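Local structure of bile salt hydrolase/transferase (Clostridium perfringens, 2BJF) at residues L5-K10 with F253-N258; L106-A111 with K120-N125; D248-F253 with N297-I302. The protein hydrolyses the amide bond of glycine- and taurine-conjugated bile salts, releasing free bile acids, and can also act as a bile acid amine N-acyltransferase. All blocks are in the same frame, centred on the assembly; numbering follows the deposited sequence.

Contact 1: L5-K10 with F253-N258; sequences LALETK and FHILNN
Leu5 and Leu256 are the nearest backbone neighbours where strand 5-8 packs against helix 253-257, their CA atoms 7.9 Å apart. The two short axes approach to 10.2 Å and run nearly antiparallel, at 151°, so the helix lies roughly along the strand; Leu5 touches both Ile255 and Leu256, and Leu7 touches Ile255. Leu5 and Leu7, two positions apart, both aim their CB toward the helix; Ile255 and Leu256 answer from one turn of it.

One methyl of Leu5 does much of the work. With CG anti to the backbone N (chi1 176°), the side chain sends CD2 into the fork between two helix residues, where it lies 3.9 Å from Ile255 CG2 and 4.0 Å from Leu256 CG. Leu5 and Ile255 cross at about a right angle. Behind this methyl, Leu5 CB comes to 4.1 Å from Leu256 CD2. Ile255 uses its other branch for the next strand residue: Ile255 CD1 and Leu7 CD2 meet tip to tip at 3.9 Å.

Phe252, one turn back on the same helix, also packs on both leucines, and Ile255 also touches Val232 and Met239 of helix 225-243. Ile255 further reaches Val262 of the second subunit, so this helix is held between its own sheet and the dimer partner. No hydrogen bond joins the two segments. All four touching residues are buried aliphatics, which implies that the helix layer is held on the six-stranded sheet of the Ntn-hydrolase fold here by van der Waals fit and the exclusion of water.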
loop_
_atom_site.group_PDB
_atom_site.type_symbol
_atom_site.label_atom_id
_atom_site.label_comp_id
_atom_site.label_asym_id
_atom_site.label_seq_id
_atom_site.Cartn_x
_atom_site.Cartn_y
_atom_site.Cartn_z
ATOM N N LEU A 5 -22.869 -2.272 8.978
ATOM C CA LEU A 5 -22.584 -1.008 9.658
ATOM C C LEU A 5 -23.651 -0.667 10.692
ATOM O O LEU A 5 -24.850 -0.777 10.421
ATOM C CB LEU A 5 -22.459 0.135 8.638
ATOM C CG LEU A 5 -22.259 1.575 9.132
ATOM C CD1 LEU A 5 -20.944 1.740 9.888
ATOM C CD2 LEU A 5 -22.337 2.561 7.974
ATOM N N ALA A 6 -23.200 -0.257 11.875
ATOM C CA ALA A 6 -24.079 0.297 12.904
ATOM C C ALA A 6 -23.638 1.722 13.219
ATOM O O ALA A 6 -22.451 1.981 13.422
ATOM C CB ALA A 6 -24.054 -0.566 14.157
ATOM N N LEU A 7 -24.599 2.643 13.259
ATOM C CA LEU A 7 -24.297 4.064 13.408
ATOM C C LEU A 7 -25.404 4.783 14.175
ATOM O O LEU A 7 -26.584 4.634 13.853
ATOM C CB LEU A 7 -24.111 4.693 12.021
ATOM C CG LEU A 7 -23.379 6.022 11.830
ATOM C CD1 LEU A 7 -21.901 5.913 12.193
ATOM C CD2 LEU A 7 -23.538 6.477 10.388
ATOM N N GLU A 8 -25.018 5.551 15.194
ATOM C CA GLU A 8 -25.971 6.350 15.968
ATOM C C GLU A 8 -26.086 7.762 15.399
ATOM O O GLU A 8 -25.075 8.420 15.136
ATOM C CB GLU A 8 -25.579 6.404 17.450
ATOM C CG GLU A 8 -26.620 7.092 18.338
ATOM C CD GLU A 8 -26.174 7.273 19.781
ATOM O OE1 GLU A 8 -25.041 6.879 20.129
ATOM O OE2 GLU A 8 -26.972 7.815 20.576
ATOM N N THR A 9 -27.323 8.221 15.220
ATOM C CA THR A 9 -27.585 9.546 14.659
ATOM C C THR A 9 -27.438 10.649 15.702
ATOM O O THR A 9 -27.341 10.379 16.904
ATOM C CB THR A 9 -28.998 9.646 14.034
ATOM O OG1 THR A 9 -29.991 9.578 15.066
ATOM C CG2 THR A 9 -29.230 8.533 13.022
ATOM N N LYS A 10 -27.443 11.893 15.224
ATOM C CA LYS A 10 -27.358 13.086 16.073
ATOM C C LYS A 10 -28.483 13.195 17.113
ATOM O O LYS A 10 -28.296 13.810 18.168
ATOM C CB LYS A 10 -27.306 14.354 15.209
ATOM C CG LYS A 10 -28.511 14.558 14.289
ATOM C CD LYS A 10 -28.329 15.767 13.386
ATOM C CE LYS A 10 -29.602 16.094 12.621
ATOM N NZ LYS A 10 -29.909 15.087 11.568
ATOM N N PHE A 253 -25.157 6.013 4.134
ATOM C CA PHE A 253 -24.949 5.643 2.737
ATOM C C PHE A 253 -23.604 6.129 2.199
ATOM O O PHE A 253 -22.959 5.427 1.419
ATOM C CB PHE A 253 -26.113 6.139 1.872
ATOM C CG PHE A 253 -27.379 5.348 2.061
ATOM C CD1 PHE A 253 -27.709 4.322 1.179
ATOM C CD2 PHE A 253 -28.231 5.614 3.131
ATOM C CE1 PHE A 253 -28.876 3.577 1.356
ATOM C CE2 PHE A 253 -29.400 4.875 3.317
ATOM C CZ PHE A 253 -29.721 3.854 2.427
ATOM N N HIS A 254 -23.175 7.314 2.630
ATOM C CA HIS A 254 -21.860 7.832 2.244
ATOM C C HIS A 254 -20.724 6.917 2.695
ATOM O O HIS A 254 -19.787 6.669 1.936
ATOM C CB HIS A 254 -21.648 9.255 2.765
ATOM C CG HIS A 254 -22.361 10.297 1.963
ATOM N ND1 HIS A 254 -21.968 10.652 0.691
ATOM C CD2 HIS A 254 -23.440 11.062 2.253
ATOM C CE1 HIS A 254 -22.779 11.588 0.228
ATOM N NE2 HIS A 254 -23.679 11.856 1.157
ATOM N N ILE A 255 -20.823 6.409 3.922
ATOM C CA ILE A 255 -19.824 5.479 4.452
ATOM C C ILE A 255 -19.780 4.193 3.619
ATOM O O ILE A 255 -18.713 3.782 3.157
ATOM C CB ILE A 255 -20.066 5.156 5.954
ATOM C CG1 ILE A 255 -19.850 6.409 6.812
ATOM C CG2 ILE A 255 -19.138 4.039 6.422
ATOM C CD1 ILE A 255 -20.326 6.276 8.257
ATOM N N LEU A 256 -20.941 3.576 3.410
ATOM C CA LEU A 256 -21.004 2.313 2.673
ATOM C C LEU A 256 -20.678 2.437 1.182
ATOM O O LEU A 256 -20.175 1.486 0.581
ATOM C CB LEU A 256 -22.348 1.608 2.891
ATOM C CG LEU A 256 -22.568 0.968 4.269
ATOM C CD1 LEU A 256 -23.888 0.227 4.297
ATOM C CD2 LEU A 256 -21.435 0.022 4.653
ATOM N N ASN A 257 -20.953 3.602 0.593
ATOM C CA ASN A 257 -20.595 3.865 -0.808
ATOM C C ASN A 257 -19.097 3.676 -1.063
ATOM O O ASN A 257 -18.690 3.236 -2.139
ATOM C CB ASN A 257 -21.002 5.283 -1.236
ATOM C CG ASN A 257 -22.501 5.433 -1.508
ATOM O OD1 ASN A 257 -22.969 6.538 -1.788
ATOM N ND2 ASN A 257 -23.253 4.338 -1.428
ATOM N N ASN A 258 -18.283 4.008 -0.062
ATOM C CA ASN A 258 -16.832 3.925 -0.183
ATOM C C ASN A 258 -16.320 2.496 -0.364
ATOM O O ASN A 258 -15.262 2.279 -0.960
ATOM C CB ASN A 258 -16.159 4.575 1.026
ATOM C CG ASN A 258 -14.648 4.569 0.924
ATOM O OD1 ASN A 258 -13.982 3.706 1.500
ATOM N ND2 ASN A 258 -14.098 5.515 0.173
#

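Contact 2: L106-A111 with K120-N125; sequences LLWVLA and KEALKN
Trp108 carries the apolar part of this contact alone on its side, meeting Ala122 and Leu123 of the next helix. It reaches out because its CG stands anti to the backbone N (chi1 174°), while chi2 of 84° turns the indole plane roughly perpendicular to the plane of CA, CB and CG, and the six-membered ring does the touching. Trp108 CH2 lies 4.0 Å from Ala122 CB, while Trp108 CZ3 lies 3.8 Å from Leu123 CD2; the same leucine methyl is 4.1 Å from Trp108 CH2. Both methyls approach obliquely, at the CZ3-CH2 side of the six-membered ring. The Trp108 and Leu123 side chains run alongside one another, each heading for the other's helix. Ala122 has its CB directed toward the tryptophan helix, whereas Leu123 brings only the end of its chain to the indole.

Aromatic packing completes the surroundings: Phe113, from the short link between the helices, makes a T-shaped (edge-to-face) contact with Trp108 and also touches Ala122.

Polar interactions lie off the interface, and no hydrogen bond crosses it. Glu121 and Lys124, three residues on, form a salt bridge, with Glu121 OE1 and Lys124 NZ 3.3 Å apart, weak as a hydrogen bond. Lys120 NZ forms a salt bridge with Asp167, and Asn125 ND2 bonds to Gly96 O.

Two short consecutive helices, 105-112 and 116-123, joined by a tight link, thus pack on the larger antiparallel sheet: Leu106 and Leu110 rest on Cys78, and Leu123 on Val156. This is helix-on-sheet layering as in the Ntn-hydrolase sandwich.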
loop_
_atom_site.group_PDB
_atom_site.type_symbol
_atom_site.label_atom_id
_atom_site.label_comp_id
_atom_site.label_asym_id
_atom_site.label_seq_id
_atom_site.Cartn_x
_atom_site.Cartn_y
_atom_site.Cartn_z
ATOM N N LEU A 106 -31.300 -16.119 10.821
ATOM C CA LEU A 106 -31.675 -14.709 10.871
ATOM C C LEU A 106 -33.109 -14.534 11.380
ATOM O O LEU A 106 -33.359 -13.735 12.286
ATOM C CB LEU A 106 -31.485 -14.048 9.502
ATOM C CG LEU A 106 -31.168 -12.549 9.505
ATOM C CD1 LEU A 106 -30.433 -12.159 8.241
ATOM C CD2 LEU A 106 -32.418 -11.695 9.676
ATOM N N LEU A 107 -34.038 -15.295 10.804
ATOM C CA LEU A 107 -35.435 -15.264 11.234
ATOM C C LEU A 107 -35.596 -15.738 12.682
ATOM O O LEU A 107 -36.405 -15.185 13.426
ATOM C CB LEU A 107 -36.316 -16.091 10.288
ATOM C CG LEU A 107 -37.822 -16.168 10.572
ATOM C CD1 LEU A 107 -38.469 -14.784 10.602
ATOM C CD2 LEU A 107 -38.510 -17.062 9.552
ATOM N N TRP A 108 -34.820 -16.747 13.076
ATOM C CA TRP A 108 -34.848 -17.263 14.449
ATOM C C TRP A 108 -34.488 -16.176 15.465
ATOM O O TRP A 108 -35.108 -16.081 16.528
ATOM C CB TRP A 108 -33.920 -18.477 14.590
ATOM C CG TRP A 108 -33.773 -18.991 15.998
ATOM C CD1 TRP A 108 -34.609 -19.852 16.649
ATOM C CD2 TRP A 108 -32.722 -18.678 16.921
ATOM N NE1 TRP A 108 -34.145 -20.093 17.921
ATOM C CE2 TRP A 108 -32.989 -19.384 18.115
ATOM C CE3 TRP A 108 -31.580 -17.866 16.856
ATOM C CZ2 TRP A 108 -32.156 -19.306 19.238
ATOM C CZ3 TRP A 108 -30.750 -17.786 17.974
ATOM C CH2 TRP A 108 -31.045 -18.505 19.148
ATOM N N VAL A 109 -33.493 -15.356 15.129
ATOM C CA VAL A 109 -33.083 -14.240 15.981
ATOM C C VAL A 109 -34.198 -13.197 16.100
ATOM O O VAL A 109 -34.583 -12.815 17.207
ATOM C CB VAL A 109 -31.779 -13.572 15.465
ATOM C CG1 VAL A 109 -31.481 -12.281 16.226
ATOM C CG2 VAL A 109 -30.606 -14.534 15.582
ATOM N N LEU A 110 -34.718 -12.756 14.958
ATOM C CA LEU A 110 -35.675 -11.653 14.917
ATOM C C LEU A 110 -37.059 -12.024 15.439
ATOM O O LEU A 110 -37.722 -11.204 16.072
ATOM C CB LEU A 110 -35.791 -11.087 13.501
ATOM C CG LEU A 110 -34.526 -10.476 12.891
ATOM C CD1 LEU A 110 -34.850 -9.925 11.521
ATOM C CD2 LEU A 110 -33.938 -9.389 13.787
ATOM N N ALA A 111 -37.488 -13.252 15.168
ATOM C CA ALA A 111 -38.824 -13.695 15.560
ATOM C C ALA A 111 -38.958 -13.924 17.063
ATOM O O ALA A 111 -40.056 -13.812 17.609
ATOM C CB ALA A 111 -39.215 -14.953 14.798
ATOM N N LYS A 120 -27.656 -13.074 23.102
ATOM C CA LYS A 120 -26.390 -13.552 23.667
ATOM C C LYS A 120 -26.596 -14.742 24.601
ATOM O O LYS A 120 -25.858 -15.727 24.534
ATOM C CB LYS A 120 -25.665 -12.427 24.411
ATOM C CG LYS A 120 -24.932 -11.439 23.508
ATOM C CD LYS A 120 -24.119 -10.424 24.313
ATOM C CE LYS A 120 -22.789 -11.003 24.787
ATOM N NZ LYS A 120 -21.946 -9.992 25.495
ATOM N N GLU A 121 -27.609 -14.646 25.458
ATOM C CA GLU A 121 -27.934 -15.717 26.397
ATOM C C GLU A 121 -28.392 -16.984 25.671
ATOM O O GLU A 121 -27.980 -18.091 26.023
ATOM C CB GLU A 121 -28.993 -15.245 27.400
ATOM C CG GLU A 121 -29.302 -16.235 28.526
ATOM C CD GLU A 121 -28.138 -16.465 29.486
ATOM O OE1 GLU A 121 -27.122 -15.741 29.418
ATOM O OE2 GLU A 121 -28.250 -17.383 30.321
ATOM N N ALA A 122 -29.227 -16.806 24.650
ATOM C CA ALA A 122 -29.765 -17.922 23.871
ATOM C C ALA A 122 -28.710 -18.624 23.015
ATOM O O ALA A 122 -28.851 -19.805 22.694
ATOM C CB ALA A 122 -30.919 -17.449 23.004
ATOM N N LEU A 123 -27.656 -17.895 22.650
ATOM C CA LEU A 123 -26.598 -18.439 21.797
ATOM C C LEU A 123 -25.557 -19.267 22.550
ATOM O O LEU A 123 -24.779 -19.999 21.932
ATOM C CB LEU A 123 -25.913 -17.321 21.003
ATOM C CG LEU A 123 -26.710 -16.677 19.866
ATOM C CD1 LEU A 123 -25.930 -15.510 19.298
ATOM C CD2 LEU A 123 -27.055 -17.680 18.768
ATOM N N LYS A 124 -25.553 -19.160 23.878
ATOM C CA LYS A 124 -24.597 -19.894 24.717
ATOM C C LYS A 124 -24.641 -21.402 24.469
ATOM O O LYS A 124 -23.599 -22.060 24.446
ATOM C CB LYS A 124 -24.824 -19.588 26.201
ATOM C CG LYS A 124 -24.353 -18.207 26.628
ATOM C CD LYS A 124 -24.528 -18.001 28.123
ATOM C CE LYS A 124 -23.931 -16.674 28.566
ATOM N NZ LYS A 124 -24.015 -16.493 30.041
ATOM N N ASN A 125 -25.844 -21.934 24.267
ATOM C CA ASN A 125 -26.030 -23.360 24.004
ATOM C C ASN A 125 -26.528 -23.642 22.580
ATOM O O ASN A 125 -27.113 -24.693 22.312
ATOM C CB ASN A 125 -26.976 -23.969 25.045
ATOM C CG ASN A 125 -26.926 -25.488 25.072
ATOM O OD1 ASN A 125 -25.853 -26.093 24.999
ATOM N ND2 ASN A 125 -28.092 -26.113 25.176
#

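Contact 3: D248-F253 with N297-I302; sequences DLIEFF and NQINAI
Ile299, next to Asn300 of strand 300-302, the outermost strand of the sheet within this chain, reaches to Phe253 and Ile250 of helix 249-257, one of the helices that pack on the six-stranded sheet in the layered alpha-beta-beta-alpha fold of Ntn hydrolases. Ile299 CA is 9.2 Å from Ile250 CA, so the side chains must bridge the space.

The isoleucine loses far more surface here than any other residue. With CG1 anti to its carbonyl carbon (chi1 -66°), it extends CD1 across to the helix, where the methyl sits over one face of the Phe253 ring. This is a CH-pi contact: Ile299 CD1 lies 3.9 Å from the centroid of the Phe253 ring and 17° off the ring normal, displaced slightly toward the rim on the side of CE2. Ile299 CG1 follows it over the ring, 3.9 Å from Phe253 CZ. In the plane of the same ring, at its edge, lies the carbonyl oxygen of Leu249, one turn back in the helix.

Ile250 completes the grip from beside the phenyl group, its side chain slanting across that of Ile299. Around this group, Tyr290 packs on both Leu249 and Ile299, and Thr279 and Cys281 lie against Phe253. The second subunit is close by: Ile250 packs on its Tyr294, Glu251 forms a salt bridge with its Arg263, and Asn300 and Ala301 pair in parallel with one of its strands, carrying the sheet across the interface. At the centre, Ile299 CD1 touches Ile250 CD1 at 3.9 Å and Phe253 CE2 at 3.7 Å, the two directions being nearly at right angles.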
loop_
_atom_site.group_PDB
_atom_site.type_symbol
_atom_site.label_atom_id
_atom_site.label_comp_id
_atom_site.label_asym_id
_atom_site.label_seq_id
_atom_site.Cartn_x
_atom_site.Cartn_y
_atom_site.Cartn_z
ATOM N N ASP A 248 -26.751 11.697 10.202
ATOM C CA ASP A 248 -28.134 11.391 9.842
ATOM C C ASP A 248 -28.170 10.280 8.789
ATOM O O ASP A 248 -27.131 9.702 8.455
ATOM C CB ASP A 248 -28.876 12.651 9.362
ATOM C CG ASP A 248 -28.131 13.405 8.263
ATOM O OD1 ASP A 248 -27.234 12.828 7.614
ATOM O OD2 ASP A 248 -28.453 14.591 8.044
ATOM N N LEU A 249 -29.362 9.999 8.263
ATOM C CA LEU A 249 -29.579 8.882 7.341
ATOM C C LEU A 249 -28.587 8.815 6.175
ATOM O O LEU A 249 -28.012 7.758 5.905
ATOM C CB LEU A 249 -31.017 8.899 6.808
ATOM C CG LEU A 249 -31.459 7.766 5.875
ATOM C CD1 LEU A 249 -31.347 6.405 6.552
ATOM C CD2 LEU A 249 -32.880 8.004 5.391
ATOM N N ILE A 250 -28.385 9.938 5.490
ATOM C CA ILE A 250 -27.551 9.950 4.288
ATOM C C ILE A 250 -26.076 9.628 4.570
ATOM O O ILE A 250 -25.393 9.058 3.720
ATOM C CB ILE A 250 -27.715 11.268 3.460
ATOM C CG1 ILE A 250 -27.273 11.064 2.005
ATOM C CG2 ILE A 250 -26.977 12.441 4.109
ATOM C CD1 ILE A 250 -28.107 10.052 1.226
ATOM N N GLU A 251 -25.607 9.967 5.773
ATOM C CA GLU A 251 -24.222 9.696 6.176
ATOM C C GLU A 251 -23.903 8.200 6.169
ATOM O O GLU A 251 -22.793 7.791 5.814
ATOM C CB GLU A 251 -23.924 10.284 7.560
ATOM C CG GLU A 251 -24.068 11.805 7.674
ATOM C CD GLU A 251 -23.048 12.592 6.858
ATOM O OE1 GLU A 251 -22.179 11.986 6.195
ATOM O OE2 GLU A 251 -23.120 13.836 6.887
ATOM N N PHE A 252 -24.889 7.400 6.570
ATOM C CA PHE A 252 -24.802 5.942 6.538
ATOM C C PHE A 252 -24.461 5.461 5.127
ATOM O O PHE A 252 -23.575 4.625 4.943
ATOM C CB PHE A 252 -26.134 5.346 7.010
ATOM C CG PHE A 252 -26.100 3.864 7.255
ATOM C CD1 PHE A 252 -25.891 3.367 8.537
ATOM C CD2 PHE A 252 -26.314 2.963 6.212
ATOM C CE1 PHE A 252 -25.872 1.995 8.777
ATOM C CE2 PHE A 252 -26.295 1.590 6.442
ATOM C CZ PHE A 252 -26.072 1.107 7.727
ATOM N N PHE A 253 -25.157 6.013 4.134
ATOM C CA PHE A 253 -24.949 5.643 2.737
ATOM C C PHE A 253 -23.604 6.129 2.199
ATOM O O PHE A 253 -22.959 5.427 1.419
ATOM C CB PHE A 253 -26.113 6.139 1.872
ATOM C CG PHE A 253 -27.379 5.348 2.061
ATOM C CD1 PHE A 253 -27.709 4.322 1.179
ATOM C CD2 PHE A 253 -28.231 5.614 3.131
ATOM C CE1 PHE A 253 -28.876 3.577 1.356
ATOM C CE2 PHE A 253 -29.400 4.875 3.317
ATOM C CZ PHE A 253 -29.721 3.854 2.427
ATOM N N ASN A 297 -30.623 4.490 -7.278
ATOM C CA ASN A 297 -29.984 5.031 -6.083
ATOM C C ASN A 297 -30.890 5.842 -5.155
ATOM O O ASN A 297 -30.476 6.184 -4.044
ATOM C CB ASN A 297 -28.718 5.821 -6.445
ATOM C CG ASN A 297 -29.010 7.069 -7.262
ATOM O OD1 ASN A 297 -29.984 7.128 -8.012
ATOM N ND2 ASN A 297 -28.148 8.070 -7.129
ATOM N N GLN A 298 -32.118 6.144 -5.585
ATOM C CA GLN A 298 -33.059 6.797 -4.671
ATOM C C GLN A 298 -33.418 5.862 -3.522
ATOM O O GLN A 298 -33.737 4.688 -3.735
ATOM C CB GLN A 298 -34.336 7.300 -5.357
ATOM C CG GLN A 298 -35.167 8.166 -4.395
ATOM C CD GLN A 298 -36.543 8.563 -4.900
ATOM O OE1 GLN A 298 -37.188 7.841 -5.662
ATOM N NE2 GLN A 298 -37.011 9.718 -4.446
ATOM N N ILE A 299 -33.352 6.399 -2.309
ATOM C CA ILE A 299 -33.685 5.656 -1.100
ATOM C C ILE A 299 -35.195 5.437 -1.006
ATOM O O ILE A 299 -35.980 6.381 -1.122
ATOM C CB ILE A 299 -33.142 6.375 0.163
ATOM C CG1 ILE A 299 -31.606 6.364 0.157
ATOM C CG2 ILE A 299 -33.689 5.734 1.445
ATOM C CD1 ILE A 299 -30.969 7.386 1.079
ATOM N N ASN A 300 -35.583 4.176 -0.820
ATOM C CA ASN A 300 -36.976 3.793 -0.603
ATOM C C ASN A 300 -37.198 3.426 0.858
ATOM O O ASN A 300 -36.314 2.856 1.494
ATOM C CB ASN A 300 -37.346 2.599 -1.482
ATOM C CG ASN A 300 -36.978 2.809 -2.933
ATOM O OD1 ASN A 300 -37.615 3.583 -3.642
ATOM N ND2 ASN A 300 -35.940 2.116 -3.383
ATOM N N ALA A 301 -38.379 3.747 1.378
ATOM C CA ALA A 301 -38.693 3.510 2.786
ATOM C C ALA A 301 -39.935 2.647 2.965
ATOM O O ALA A 301 -40.976 2.908 2.361
ATOM C CB ALA A 301 -38.862 4.833 3.519
ATOM N N ILE A 302 -39.805 1.613 3.792
ATOM C CA ILE A 302 -40.938 0.782 4.201
ATOM C C ILE A 302 -41.003 0.786 5.725
ATOM O O ILE A 302 -40.059 0.364 6.399
ATOM C CB ILE A 302 -40.835 -0.661 3.639
ATOM C CG1 ILE A 302 -40.944 -0.636 2.111
ATOM C CG2 ILE A 302 -41.934 -1.556 4.224
ATOM C CD1 ILE A 302 -40.167 -1.718 1.404
#

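How the contacts relate
Contacts 1 and 3 both use helix 249-257, through different side chains, and its residue Phe253 belongs to both segments; their centres lie 10 Å apart, and Phe252 CE1 joins them by packing 3.4 Å from Leu5 O. Both reach the six-stranded sheet and the second subunit. Contact 2 lies across the chain's centre, 25 Å from contact 1 and 28 Å from contact 3 between centres, on the other sheet. The Leu256 side chain is about 6 Å from that of Arg18, which binds deoxycholate, about 9 Å from that of the nucleophile Cys2 and about 12 Å from bound deoxycholate, while the Trp108 side chain is about 13 Å from the ligand.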